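Diaminopimelate decarboxylase (Methanocaldococcus jannaschii, PDB 1TWI) catalyses the pyridoxal-phosphate-dependent decarboxylation of meso-diaminopimelate to L-lysine, the last step of lysine biosynthesis, as a homodimer. Local coordinates at residues 304-309 / 316-321; 338-343 / 378-383; 347-352 / 371-376; 401-406 / 413-418. One frame throughout, in Å; residues are numbered along the deposited sequence.

All four contacts reach one mixed beta sheet, separate from the parallel barrel strands. Contacts 1, 2 and 3 form a cluster, their centres 10 to 12 Å apart: Leu379 of contact 2 packs on Val306, Val318 and Ile320 of contact 1, Val306 O meets Gly376 N of contact 3 at 2.8 Å, and Asn341 ND2 reaches Asp371 O at 3.1 Å. Along the chain, contact 3 is nested inside the loop that contact 2 closes. Contact 4 stands apart, its centre about 22 Å from that of contact 1, yet both touch the second subunit. The side chain of Met319 lies about 13 Å from a bound pyridoxal phosphate, that of Ile381 about 8 Å from that of Arg329, which lines the bound lysine's pocket.

Contact 1 of 4, residues 304-309 / 316-321; sequences GKVHHI and KWVMID
Asp321 OD2 is gripped by two groups, His307 NE2, which donates to it at 2.9 Å, and Thr30 OG1. Lys305 N donates to the other oxygen, Asp321 OD1, also at 2.9 Å. Both nitrogens stand above the carboxylate plane, while OD2 lies in the plane of the imidazole, at its edge. Asp321 CG sits between its own backbone N and carbonyl carbon (chi1 58°), which sets this carboxylate carbon on the side of residues 304-309. Asp321 N in turn binds Lys305 O, closing a reciprocal pair where strand 316-320 ends. The two strands form an antiparallel hairpin interrupted by a classic beta bulge, in which His307 and His308 both face Met319: His307 N binds Met319 O, and Met319 N returns a nearly straight 2.8 Å bond to His308 O. On one face, Val306 CG2 touches Ile320 CG2 at 3.6 Å and Val318 CG1 at 3.8 Å, branched residues well suited to a buried sheet. On the other, the His308 ring turns to Ser137 and Lys115 of the second subunit. Two N-H donors and a hydroxyl around one carboxylate would be expected to stabilise its negative charge, and the bond from NE2 should restrain the rotation of the His307 ring.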
loop_
_atom_site.group_PDB
_atom_site.type_symbol
_atom_site.label_atom_id
_atom_site.label_comp_id
_atom_site.label_asym_id
_atom_site.label_seq_id
_atom_site.Cartn_x
_atom_site.Cartn_y
_atom_site.Cartn_z
ATOM N N GLY A 304 -17.735 0.066 7.647
ATOM C CA GLY A 304 -17.178 1.336 8.068
ATOM C C GLY A 304 -18.324 2.223 8.543
ATOM O O GLY A 304 -19.347 2.339 7.870
ATOM N N LYS A 305 -18.168 2.814 9.714
ATOM C CA LYS A 305 -19.188 3.663 10.220
ATOM C C LYS A 305 -19.038 5.086 9.685
ATOM O O LYS A 305 -17.905 5.625 9.502
ATOM C CB LYS A 305 -19.173 3.642 11.756
ATOM C CG LYS A 305 -20.159 4.651 12.408
ATOM C CD LYS A 305 -20.443 4.325 13.925
ATOM C CE LYS A 305 -19.230 4.541 14.806
ATOM N NZ LYS A 305 -19.634 4.351 16.251
ATOM N N VAL A 306 -20.188 5.706 9.440
ATOM C CA VAL A 306 -20.234 7.085 8.960
ATOM C C VAL A 306 -20.070 8.079 10.090
ATOM O O VAL A 306 -20.907 8.109 11.010
ATOM C CB VAL A 306 -21.585 7.350 8.263
ATOM C CG1 VAL A 306 -21.658 8.822 7.836
ATOM C CG2 VAL A 306 -21.684 6.414 7.007
ATOM N N HIS A 307 -19.017 8.902 10.040
ATOM C CA HIS A 307 -18.851 9.886 11.130
ATOM C C HIS A 307 -19.270 11.278 10.690
ATOM O O HIS A 307 -19.649 12.092 11.532
ATOM C CB HIS A 307 -17.394 9.896 11.637
ATOM C CG HIS A 307 -17.023 8.652 12.368
ATOM N ND1 HIS A 307 -16.943 8.590 13.737
ATOM C CD2 HIS A 307 -16.770 7.391 11.922
ATOM C CE1 HIS A 307 -16.654 7.353 14.111
ATOM N NE2 HIS A 307 -16.547 6.604 13.026
ATOM N N HIS A 308 -19.235 11.553 9.387
ATOM C CA HIS A 308 -19.623 12.896 8.897
ATOM C C HIS A 308 -20.253 12.856 7.518
ATOM O O HIS A 308 -19.893 12.007 6.688
ATOM C CB HIS A 308 -18.408 13.810 8.778
ATOM C CG HIS A 308 -17.674 14.013 10.059
ATOM N ND1 HIS A 308 -18.169 14.798 11.066
ATOM C CD2 HIS A 308 -16.468 13.561 10.494
ATOM C CE1 HIS A 308 -17.313 14.827 12.073
ATOM N NE2 HIS A 308 -16.269 14.083 11.751
ATOM N N ILE A 309 -21.223 13.750 7.296
ATOM C CA ILE A 309 -21.822 13.918 5.974
ATOM C C ILE A 309 -21.446 15.349 5.582
ATOM O O ILE A 309 -21.519 16.281 6.399
ATOM C CB ILE A 309 -23.353 13.754 5.993
ATOM C CG1 ILE A 309 -23.705 12.300 6.398
ATOM C CG2 ILE A 309 -23.912 14.134 4.596
ATOM C CD1 ILE A 309 -25.157 12.042 6.679
ATOM N N LYS A 316 -22.014 15.212 -2.670
ATOM C CA LYS A 316 -22.323 14.999 -1.267
ATOM C C LYS A 316 -21.411 13.844 -0.827
ATOM O O LYS A 316 -21.469 12.725 -1.349
ATOM C CB LYS A 316 -23.795 14.649 -1.048
ATOM C CG LYS A 316 -24.158 14.530 0.426
ATOM C CD LYS A 316 -25.694 14.522 0.558
ATOM C CE LYS A 316 -26.106 14.092 1.954
ATOM N NZ LYS A 316 -27.534 14.384 2.307
ATOM N N TRP A 317 -20.519 14.175 0.097
ATOM C CA TRP A 317 -19.551 13.214 0.609
ATOM C C TRP A 317 -20.020 12.614 1.912
ATOM O O TRP A 317 -20.568 13.310 2.765
ATOM C CB TRP A 317 -18.223 13.886 0.891
ATOM C CG TRP A 317 -17.464 14.329 -0.296
ATOM C CD1 TRP A 317 -17.437 15.595 -0.867
ATOM C CD2 TRP A 317 -16.614 13.514 -1.093
ATOM N NE1 TRP A 317 -16.619 15.572 -1.981
ATOM C CE2 TRP A 317 -16.113 14.308 -2.130
ATOM C CE3 TRP A 317 -16.225 12.177 -1.021
ATOM C CZ2 TRP A 317 -15.244 13.798 -3.092
ATOM C CZ3 TRP A 317 -15.374 11.680 -1.963
ATOM C CH2 TRP A 317 -14.892 12.477 -2.980
ATOM N N VAL A 318 -19.760 11.327 2.051
ATOM C CA VAL A 318 -20.089 10.545 3.232
ATOM C C VAL A 318 -18.695 10.067 3.719
ATOM O O VAL A 318 -17.964 9.427 2.959
ATOM C CB VAL A 318 -21.026 9.369 2.775
ATOM C CG1 VAL A 318 -21.068 8.290 3.810
ATOM C CG2 VAL A 318 -22.453 9.940 2.546
ATOM N N MET A 319 -18.309 10.420 4.956
ATOM C CA MET A 319 -16.982 10.062 5.460
ATOM C C MET A 319 -17.078 8.911 6.439
ATOM O O MET A 319 -17.777 9.011 7.439
ATOM C CB MET A 319 -16.335 11.252 6.193
ATOM C CG MET A 319 -16.504 12.636 5.494
ATOM S SD MET A 319 -15.767 12.644 3.860
ATOM C CE MET A 319 -15.592 14.493 3.572
ATOM N N ILE A 320 -16.356 7.826 6.161
ATOM C CA ILE A 320 -16.402 6.682 7.046
ATOM C C ILE A 320 -15.076 6.368 7.741
ATOM O O ILE A 320 -14.014 6.877 7.332
ATOM C CB ILE A 320 -16.910 5.402 6.285
ATOM C CG1 ILE A 320 -15.970 5.070 5.111
ATOM C CG2 ILE A 320 -18.395 5.637 5.752
ATOM C CD1 ILE A 320 -16.366 3.755 4.451
ATOM N N ASP A 321 -15.120 5.522 8.782
ATOM C CA ASP A 321 -13.889 5.206 9.496
ATOM C C ASP A 321 -13.003 4.113 8.899
ATOM O O ASP A 321 -11.960 3.771 9.470
ATOM C CB ASP A 321 -14.141 4.998 11.005
ATOM C CG ASP A 321 -15.134 3.912 11.311
ATOM O OD1 ASP A 321 -15.408 3.042 10.428
ATOM O OD2 ASP A 321 -15.646 3.927 12.470
#

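Contact 2 of 4, residues 338-343 / 378-383; sequences HIINCK and VLAIFD
His338 CG lies anti to its backbone N (chi1 -174°), whereas Phe382 CG is anti to its carbonyl carbon (chi1 -78°), and the two side chains run side by side in the same direction. Their rings make a T-shaped pair, centroids 4.9 Å apart and planes at 83°: the imidazole turns its edge to the ring face, His338 ND1 standing 3.8 Å above the plane of the Phe382 ring, over its centre. From the edge of that ring comes Ile340 CD1, 3.8 Å from Phe382 CE1. Beneath these side chains, strands 339-341 and 378-382 pair antiparallel within the mixed sheet, Ile340 and Ala380 forming the hydrogen-bonded pair; strand 300-311 flanks 378-382 on its other edge. The small Ala380 suits its place, since its CB meets both Ile340 CG1 and Cys342 SG, the latter at 3.9 Å, while Phe14 also packs on this side. The opposite face carries Ile339 and Ile381, whose CG1 atoms lie 4.0 Å apart. At one end Cys342 N binds Val378 O, and Asn341 OD1 accepts from Lys343 N in an Asx turn. A water donates to Asn341 OD1 and accepts from Val378 N, while Asn341 ND2 is held by Asp377 and by Asp371 O.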
loop_
_atom_site.group_PDB
_atom_site.type_symbol
_atom_site.label_atom_id
_atom_site.label_comp_id
_atom_site.label_asym_id
_atom_site.label_seq_id
_atom_site.Cartn_x
_atom_site.Cartn_y
_atom_site.Cartn_z
ATOM N N HIS A 338 -18.756 -2.778 -4.907
ATOM C CA HIS A 338 -20.155 -2.466 -4.617
ATOM C C HIS A 338 -20.223 -2.005 -3.127
ATOM O O HIS A 338 -19.553 -2.544 -2.265
ATOM C CB HIS A 338 -20.979 -3.738 -4.817
ATOM C CG HIS A 338 -22.443 -3.507 -4.699
ATOM N ND1 HIS A 338 -23.258 -4.280 -3.890
ATOM C CD2 HIS A 338 -23.242 -2.564 -5.255
ATOM C CE1 HIS A 338 -24.504 -3.828 -3.960
ATOM N NE2 HIS A 338 -24.518 -2.781 -4.775
ATOM N N ILE A 339 -21.023 -0.994 -2.848
ATOM C CA ILE A 339 -21.131 -0.452 -1.505
ATOM C C ILE A 339 -22.610 -0.215 -1.195
ATOM O O ILE A 339 -23.328 0.286 -2.050
ATOM C CB ILE A 339 -20.388 0.921 -1.415
ATOM C CG1 ILE A 339 -18.880 0.713 -1.676
ATOM C CG2 ILE A 339 -20.583 1.600 -0.018
ATOM C CD1 ILE A 339 -18.111 2.034 -1.936
ATOM N N ILE A 340 -23.053 -0.559 0.017
ATOM C CA ILE A 340 -24.435 -0.323 0.441
ATOM C C ILE A 340 -24.486 0.204 1.886
ATOM O O ILE A 340 -23.510 0.142 2.657
ATOM C CB ILE A 340 -25.279 -1.627 0.489
ATOM C CG1 ILE A 340 -24.721 -2.539 1.598
ATOM C CG2 ILE A 340 -25.255 -2.386 -0.906
ATOM C CD1 ILE A 340 -25.507 -3.875 1.714
ATOM N N ASN A 341 -25.654 0.719 2.245
ATOM C CA ASN A 341 -25.904 1.129 3.608
ATOM C C ASN A 341 -26.393 -0.192 4.202
ATOM O O ASN A 341 -27.154 -0.919 3.561
ATOM C CB ASN A 341 -27.055 2.133 3.663
ATOM C CG ASN A 341 -27.164 2.819 5.017
ATOM O OD1 ASN A 341 -26.938 2.191 6.076
ATOM N ND2 ASN A 341 -27.524 4.102 4.996
ATOM N N CYS A 342 -25.954 -0.537 5.400
ATOM C CA CYS A 342 -26.454 -1.763 6.031
ATOM C C CYS A 342 -27.906 -1.645 6.466
ATOM O O CYS A 342 -28.499 -2.641 6.839
ATOM C CB CYS A 342 -25.626 -2.114 7.276
ATOM S SG CYS A 342 -23.987 -2.807 6.782
ATOM N N LYS A 343 -28.467 -0.432 6.434
ATOM C CA LYS A 343 -29.860 -0.220 6.849
ATOM C C LYS A 343 -30.677 0.255 5.664
ATOM O O LYS A 343 -30.307 1.232 5.025
ATOM C CB LYS A 343 -29.956 0.864 7.935
ATOM C CG LYS A 343 -31.398 1.111 8.501
ATOM C CD LYS A 343 -31.977 -0.099 9.306
ATOM C CE LYS A 343 -33.514 0.073 9.611
ATOM N NZ LYS A 343 -34.320 -0.149 8.345
ATOM N N VAL A 378 -23.780 2.292 9.161
ATOM C CA VAL A 378 -22.633 1.439 8.851
ATOM C C VAL A 378 -22.746 1.105 7.359
ATOM O O VAL A 378 -23.823 0.661 6.914
ATOM C CB VAL A 378 -22.718 0.140 9.667
ATOM C CG1 VAL A 378 -21.538 -0.821 9.279
ATOM C CG2 VAL A 378 -22.658 0.482 11.230
ATOM N N LEU A 379 -21.683 1.358 6.590
ATOM C CA LEU A 379 -21.711 1.010 5.189
ATOM C C LEU A 379 -20.913 -0.297 5.038
ATOM O O LEU A 379 -19.968 -0.530 5.809
ATOM C CB LEU A 379 -21.029 2.078 4.317
ATOM C CG LEU A 379 -21.497 3.527 4.437
ATOM C CD1 LEU A 379 -20.816 4.326 3.328
ATOM C CD2 LEU A 379 -23.049 3.599 4.240
ATOM N N ALA A 380 -21.297 -1.147 4.076
ATOM C CA ALA A 380 -20.556 -2.368 3.797
ATOM C C ALA A 380 -19.939 -2.249 2.382
ATOM O O ALA A 380 -20.646 -1.947 1.366
ATOM C CB ALA A 380 -21.493 -3.590 3.859
ATOM N N ILE A 381 -18.639 -2.506 2.300
ATOM C CA ILE A 381 -17.947 -2.465 1.015
ATOM C C ILE A 381 -17.748 -3.929 0.701
ATOM O O ILE A 381 -17.074 -4.678 1.441
ATOM C CB ILE A 381 -16.579 -1.743 1.172
ATOM C CG1 ILE A 381 -16.826 -0.284 1.626
ATOM C CG2 ILE A 381 -15.801 -1.741 -0.197
ATOM C CD1 ILE A 381 -15.509 0.355 2.350
ATOM N N PHE A 382 -18.323 -4.352 -0.419
ATOM C CA PHE A 382 -18.260 -5.754 -0.831
ATOM C C PHE A 382 -16.970 -6.240 -1.469
ATOM O O PHE A 382 -16.219 -5.473 -2.040
ATOM C CB PHE A 382 -19.330 -6.057 -1.889
ATOM C CG PHE A 382 -20.730 -6.243 -1.336
ATOM C CD1 PHE A 382 -21.188 -5.448 -0.273
ATOM C CD2 PHE A 382 -21.596 -7.149 -1.927
ATOM C CE1 PHE A 382 -22.514 -5.561 0.173
ATOM C CE2 PHE A 382 -22.945 -7.287 -1.499
ATOM C CZ PHE A 382 -23.391 -6.485 -0.449
ATOM N N ASP A 383 -16.772 -7.552 -1.370
ATOM C CA ASP A 383 -15.741 -8.256 -2.108
ATOM C C ASP A 383 -14.324 -7.783 -1.763
ATOM O O ASP A 383 -13.527 -7.470 -2.637
ATOM C CB ASP A 383 -16.054 -8.049 -3.596
ATOM C CG ASP A 383 -17.447 -8.566 -3.974
ATOM O OD1 ASP A 383 -17.783 -9.696 -3.538
ATOM O OD2 ASP A 383 -18.213 -7.871 -4.687
HETATM O O HOH W 1 -17.999 -5.379 -5.643
HETATM O O HOH W 2 -26.478 1.334 8.641
#

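Contact 3 of 4, residues 347-352 / 371-376; sequences EKEVVS and DKVEVG
Glu347 and Lys372 lie side by side and point the same way. Lys372 CD and CE lie against the Glu347 carboxylate, CE 3.5 Å from Glu347 OE1, but NZ goes to a water instead. Two residues on, Glu349 crosses the same lysine obliquely, its carboxyl carbon CD 3.7 Å from Lys372 CD. Glu349 is extended beyond CG, and this length carries Glu349 OE1 to the backbone of the loop, where Val373 N donates to it at 2.9 Å from the anti side. The water completes the junction, donating to Glu349 OE1 and Val373 O and accepting from Lys372 NZ. Lys348 and Asp371 also lie side by side, pointing the same way, at the surface, with a weak salt bridge of 3.3 Å from Lys348 NZ to Asp371 OD1; Asp371 OD2 has its stronger partner in Lys345 N. Lys372 N binds Glu347 O in a nearly straight bond. The contact thus joins the start of strand 348-354 to the loop leaving strand 363-371, far from the annotated sites. Glu349 OE2 also takes a salt bridge from Lys316, so this carboxylate has a charged partner on one oxygen and a backbone N-H on the other, an environment that should favour its ionised form.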
loop_
_atom_site.group_PDB
_atom_site.type_symbol
_atom_site.label_atom_id
_atom_site.label_comp_id
_atom_site.label_asym_id
_atom_site.label_seq_id
_atom_site.Cartn_x
_atom_site.Cartn_y
_atom_site.Cartn_z
ATOM N N GLU A 347 -35.672 6.313 1.471
ATOM C CA GLU A 347 -35.168 7.371 0.632
ATOM C C GLU A 347 -33.793 6.929 0.149
ATOM O O GLU A 347 -33.088 6.264 0.912
ATOM C CB GLU A 347 -35.041 8.673 1.457
ATOM C CG GLU A 347 -34.562 9.830 0.626
ATOM C CD GLU A 347 -34.451 11.145 1.406
ATOM O OE1 GLU A 347 -33.754 12.066 0.916
ATOM O OE2 GLU A 347 -35.044 11.263 2.491
ATOM N N LYS A 348 -33.425 7.288 -1.085
ATOM C CA LYS A 348 -32.111 6.967 -1.644
ATOM C C LYS A 348 -31.472 8.262 -2.125
ATOM O O LYS A 348 -32.152 9.252 -2.329
ATOM C CB LYS A 348 -32.244 5.990 -2.796
ATOM C CG LYS A 348 -32.752 4.625 -2.385
ATOM C CD LYS A 348 -32.786 3.772 -3.685
ATOM C CE LYS A 348 -33.614 2.481 -3.544
ATOM N NZ LYS A 348 -33.208 1.674 -2.320
ATOM N N GLU A 349 -30.164 8.284 -2.281
ATOM C CA GLU A 349 -29.499 9.499 -2.698
ATOM C C GLU A 349 -28.162 9.079 -3.282
ATOM O O GLU A 349 -27.664 7.967 -3.005
ATOM C CB GLU A 349 -29.285 10.463 -1.504
ATOM C CG GLU A 349 -28.553 9.813 -0.360
ATOM C CD GLU A 349 -28.092 10.779 0.747
ATOM O OE1 GLU A 349 -27.596 10.246 1.792
ATOM O OE2 GLU A 349 -28.202 12.030 0.574
ATOM N N VAL A 350 -27.578 9.962 -4.075
ATOM C CA VAL A 350 -26.301 9.677 -4.720
ATOM C C VAL A 350 -25.229 10.394 -3.926
ATOM O O VAL A 350 -25.351 11.595 -3.675
ATOM C CB VAL A 350 -26.282 10.201 -6.188
ATOM C CG1 VAL A 350 -24.906 10.032 -6.794
ATOM C CG2 VAL A 350 -27.326 9.436 -7.010
ATOM N N VAL A 351 -24.198 9.654 -3.518
ATOM C CA VAL A 351 -23.105 10.217 -2.725
ATOM C C VAL A 351 -21.767 9.581 -3.110
ATOM O O VAL A 351 -21.743 8.552 -3.780
ATOM C CB VAL A 351 -23.274 9.944 -1.181
ATOM C CG1 VAL A 351 -24.541 10.577 -0.623
ATOM C CG2 VAL A 351 -23.287 8.430 -0.921
ATOM N N SER A 352 -20.667 10.200 -2.674
ATOM C CA SER A 352 -19.320 9.659 -2.887
ATOM C C SER A 352 -18.854 9.272 -1.463
ATOM O O SER A 352 -19.188 9.935 -0.487
ATOM C CB SER A 352 -18.417 10.708 -3.526
ATOM O OG SER A 352 -18.824 10.950 -4.879
ATOM N N ASP A 371 -29.069 3.818 0.046
ATOM C CA ASP A 371 -30.169 4.213 0.937
ATOM C C ASP A 371 -29.592 5.353 1.778
ATOM O O ASP A 371 -28.430 5.295 2.226
ATOM C CB ASP A 371 -30.619 3.065 1.844
ATOM C CG ASP A 371 -31.476 2.029 1.090
ATOM O OD1 ASP A 371 -30.952 1.501 0.094
ATOM O OD2 ASP A 371 -32.655 1.750 1.479
ATOM N N LYS A 372 -30.439 6.365 1.989
ATOM C CA LYS A 372 -30.127 7.610 2.685
ATOM C C LYS A 372 -29.140 7.412 3.840
ATOM O O LYS A 372 -29.444 6.726 4.807
ATOM C CB LYS A 372 -31.422 8.230 3.208
ATOM C CG LYS A 372 -31.259 9.610 3.818
ATOM C CD LYS A 372 -31.200 10.670 2.770
ATOM C CE LYS A 372 -31.317 12.084 3.358
ATOM N NZ LYS A 372 -30.191 12.387 4.318
ATOM N N VAL A 373 -27.987 8.060 3.728
ATOM C CA VAL A 373 -26.943 7.927 4.745
ATOM C C VAL A 373 -27.046 8.933 5.901
ATOM O O VAL A 373 -27.228 10.127 5.679
ATOM C CB VAL A 373 -25.528 8.010 4.079
ATOM C CG1 VAL A 373 -24.438 7.838 5.154
ATOM C CG2 VAL A 373 -25.373 6.918 3.007
ATOM N N GLU A 374 -27.011 8.420 7.135
ATOM C CA GLU A 374 -27.023 9.258 8.335
ATOM C C GLU A 374 -25.755 8.963 9.149
ATOM O O GLU A 374 -25.193 7.887 9.047
ATOM C CB GLU A 374 -28.288 8.970 9.152
ATOM C CG GLU A 374 -29.546 9.245 8.267
ATOM C CD GLU A 374 -30.844 8.725 8.852
ATOM O OE1 GLU A 374 -31.721 8.159 8.093
ATOM O OE2 GLU A 374 -30.996 8.913 10.081
ATOM N N VAL A 375 -25.288 9.936 9.916
ATOM C CA VAL A 375 -24.104 9.710 10.768
ATOM C C VAL A 375 -24.478 8.567 11.654
ATOM O O VAL A 375 -25.607 8.532 12.193
ATOM C CB VAL A 375 -23.802 10.972 11.638
ATOM C CG1 VAL A 375 -22.796 10.634 12.794
ATOM C CG2 VAL A 375 -23.249 12.077 10.736
ATOM N N GLY A 376 -23.568 7.604 11.818
ATOM C CA GLY A 376 -23.866 6.473 12.687
ATOM C C GLY A 376 -24.268 5.241 11.891
ATOM O O GLY A 376 -24.272 4.111 12.400
HETATM O O HOH W 3 -27.527 12.032 3.712
#

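Contact 4 of 4, residues 401-406 / 413-418; sequences PRMVLT and LIRERE
Met403 O receives two backbone donors, Ile414 N at 2.8 Å and Arg415 N at 3.1 Å, both from the same face of its carbonyl plane. This is a classic beta bulge in the antiparallel hairpin of strands 402-407 and 410-415, with Ile414 and Arg415 together facing Met403. Packing is close around it. Met403 CG rests 3.6 Å from Arg415 CB, Leu405 CB lies 3.7 Å from Ile414 CG2, and Val404 crosses Leu413 at about a right angle on the face opposite Met403. The flexible methionine and the branched Leu405 and Ile414 are buried; helix 74-82 and Leu433 and Pro430 of the second subunit cover Leu405 and Ile414.

The other end is polar and partly exposed. There Arg402, extended from CG to NE, lies side by side with Glu416 and grips it side-on with two nitrogens: NE donates to Glu416 OE1 at 2.6 Å and NH2 to Glu416 OE2 at 3.2 Å, guanidinium and carboxylate being nearly coplanar. Glu416 OE1 accepts from Arg417 N as well, through its anti lone pair. A long, charged side chain is apt here, since Phe28 O draws in both Arg402 NH1 and Arg417 NH2, and the glutamate would offset the two neighbouring positive charges. Arg402 CD sits over the centre of the Arg417 guanidinium, 3.4 Å above its plane.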
loop_
_atom_site.group_PDB
_atom_site.type_symbol
_atom_site.label_atom_id
_atom_site.label_comp_id
_atom_site.label_asym_id
_atom_site.label_seq_id
_atom_site.Cartn_x
_atom_site.Cartn_y
_atom_site.Cartn_z
ATOM N N PRO A 401 -7.136 -2.903 10.912
ATOM C CA PRO A 401 -8.392 -3.281 11.553
ATOM C C PRO A 401 -8.606 -4.695 12.055
ATOM O O PRO A 401 -7.892 -5.639 11.697
ATOM C CB PRO A 401 -9.388 -2.943 10.473
ATOM C CG PRO A 401 -8.616 -3.435 9.218
ATOM C CD PRO A 401 -7.233 -3.012 9.431
ATOM N N ARG A 402 -9.637 -4.824 12.878
ATOM C CA ARG A 402 -10.043 -6.136 13.368
ATOM C C ARG A 402 -10.702 -6.862 12.209
ATOM O O ARG A 402 -11.143 -6.217 11.272
ATOM C CB ARG A 402 -11.117 -5.990 14.435
ATOM C CG ARG A 402 -10.585 -6.010 15.840
ATOM C CD ARG A 402 -11.704 -5.792 16.849
ATOM N NE ARG A 402 -11.283 -6.231 18.171
ATOM C CZ ARG A 402 -12.099 -6.267 19.219
ATOM N NH1 ARG A 402 -13.390 -5.852 19.092
ATOM N NH2 ARG A 402 -11.654 -6.787 20.370
ATOM N N MET A 403 -10.769 -8.195 12.308
ATOM C CA MET A 403 -11.466 -9.031 11.336
ATOM C C MET A 403 -12.161 -10.146 12.117
ATOM O O MET A 403 -11.556 -10.704 13.045
ATOM C CB MET A 403 -10.528 -9.757 10.362
ATOM C CG MET A 403 -9.523 -8.827 9.680
ATOM S SD MET A 403 -9.037 -9.503 8.016
ATOM C CE MET A 403 -8.215 -11.137 8.553
ATOM N N VAL A 404 -13.389 -10.500 11.710
ATOM C CA VAL A 404 -14.102 -11.597 12.339
ATOM C C VAL A 404 -14.470 -12.592 11.232
ATOM O O VAL A 404 -14.491 -12.229 10.021
ATOM C CB VAL A 404 -15.414 -11.159 13.054
ATOM C CG1 VAL A 404 -15.092 -10.314 14.291
ATOM C CG2 VAL A 404 -16.325 -10.329 12.106
ATOM N N LEU A 405 -14.716 -13.837 11.653
ATOM C CA LEU A 405 -15.128 -14.926 10.781
ATOM C C LEU A 405 -16.564 -15.290 11.204
ATOM O O LEU A 405 -16.814 -15.533 12.402
ATOM C CB LEU A 405 -14.235 -16.167 10.961
ATOM C CG LEU A 405 -14.609 -17.355 10.038
ATOM C CD1 LEU A 405 -14.119 -17.178 8.596
ATOM C CD2 LEU A 405 -14.044 -18.613 10.631
ATOM N N THR A 406 -17.511 -15.256 10.253
ATOM C CA THR A 406 -18.890 -15.626 10.553
ATOM C C THR A 406 -18.962 -17.056 10.081
ATOM O O THR A 406 -18.576 -17.374 8.953
ATOM C CB THR A 406 -19.945 -14.753 9.799
ATOM O OG1 THR A 406 -19.611 -14.709 8.409
ATOM C CG2 THR A 406 -20.009 -13.352 10.386
ATOM N N LEU A 413 -13.470 -13.638 16.440
ATOM C CA LEU A 413 -12.464 -12.625 16.122
ATOM C C LEU A 413 -11.275 -13.395 15.522
ATOM O O LEU A 413 -10.714 -14.298 16.148
ATOM C CB LEU A 413 -12.052 -11.837 17.410
ATOM C CG LEU A 413 -11.072 -10.650 17.202
ATOM C CD1 LEU A 413 -11.734 -9.585 16.274
ATOM C CD2 LEU A 413 -10.707 -10.001 18.562
ATOM N N ILE A 414 -10.884 -13.081 14.292
ATOM C CA ILE A 414 -9.717 -13.775 13.734
ATOM C C ILE A 414 -8.522 -12.859 13.499
ATOM O O ILE A 414 -7.444 -13.329 13.103
ATOM C CB ILE A 414 -10.024 -14.536 12.414
ATOM C CG1 ILE A 414 -10.622 -13.581 11.355
ATOM C CG2 ILE A 414 -11.059 -15.676 12.741
ATOM C CD1 ILE A 414 -10.616 -14.229 9.936
ATOM N N ARG A 415 -8.702 -11.553 13.710
ATOM C CA ARG A 415 -7.544 -10.657 13.650
ATOM C C ARG A 415 -7.824 -9.567 14.651
ATOM O O ARG A 415 -8.886 -8.962 14.628
ATOM C CB ARG A 415 -7.333 -10.063 12.233
ATOM C CG ARG A 415 -6.031 -9.219 12.174
ATOM C CD ARG A 415 -5.910 -8.308 10.937
ATOM N NE ARG A 415 -4.836 -7.358 11.198
ATOM C CZ ARG A 415 -3.577 -7.542 10.835
ATOM N NH1 ARG A 415 -3.229 -8.638 10.160
ATOM N NH2 ARG A 415 -2.657 -6.650 11.180
ATOM N N GLU A 416 -6.892 -9.297 15.563
ATOM C CA GLU A 416 -7.132 -8.228 16.537
ATOM C C GLU A 416 -6.672 -6.928 15.920
ATOM O O GLU A 416 -5.799 -6.906 15.024
ATOM C CB GLU A 416 -6.353 -8.518 17.830
ATOM C CG GLU A 416 -6.639 -7.609 18.997
ATOM C CD GLU A 416 -8.113 -7.406 19.310
ATOM O OE1 GLU A 416 -8.696 -6.564 18.629
ATOM O OE2 GLU A 416 -8.671 -8.068 20.223
ATOM N N ARG A 417 -7.227 -5.814 16.374
ATOM C CA ARG A 417 -6.785 -4.567 15.781
ATOM C C ARG A 417 -5.492 -4.088 16.401
ATOM O O ARG A 417 -5.070 -4.573 17.453
ATOM C CB ARG A 417 -7.837 -3.458 15.942
ATOM C CG ARG A 417 -8.194 -3.133 17.353
ATOM C CD ARG A 417 -9.085 -1.841 17.318
ATOM N NE ARG A 417 -10.271 -2.004 16.477
ATOM C CZ ARG A 417 -11.492 -2.261 16.944
ATOM N NH1 ARG A 417 -11.683 -2.382 18.280
ATOM N NH2 ARG A 417 -12.515 -2.390 16.087
ATOM N N GLU A 418 -4.867 -3.121 15.763
ATOM C CA GLU A 418 -3.639 -2.559 16.316
ATOM C C GLU A 418 -3.967 -1.280 17.129
ATOM O O GLU A 418 -4.775 -0.444 16.678
ATOM C CB GLU A 418 -2.664 -2.207 15.162
ATOM C CG GLU A 418 -1.980 -3.469 14.597
ATOM C CD GLU A 418 -1.189 -3.192 13.357
ATOM O OE1 GLU A 418 -1.705 -2.493 12.472
ATOM O OE2 GLU A 418 -0.046 -3.703 13.273
#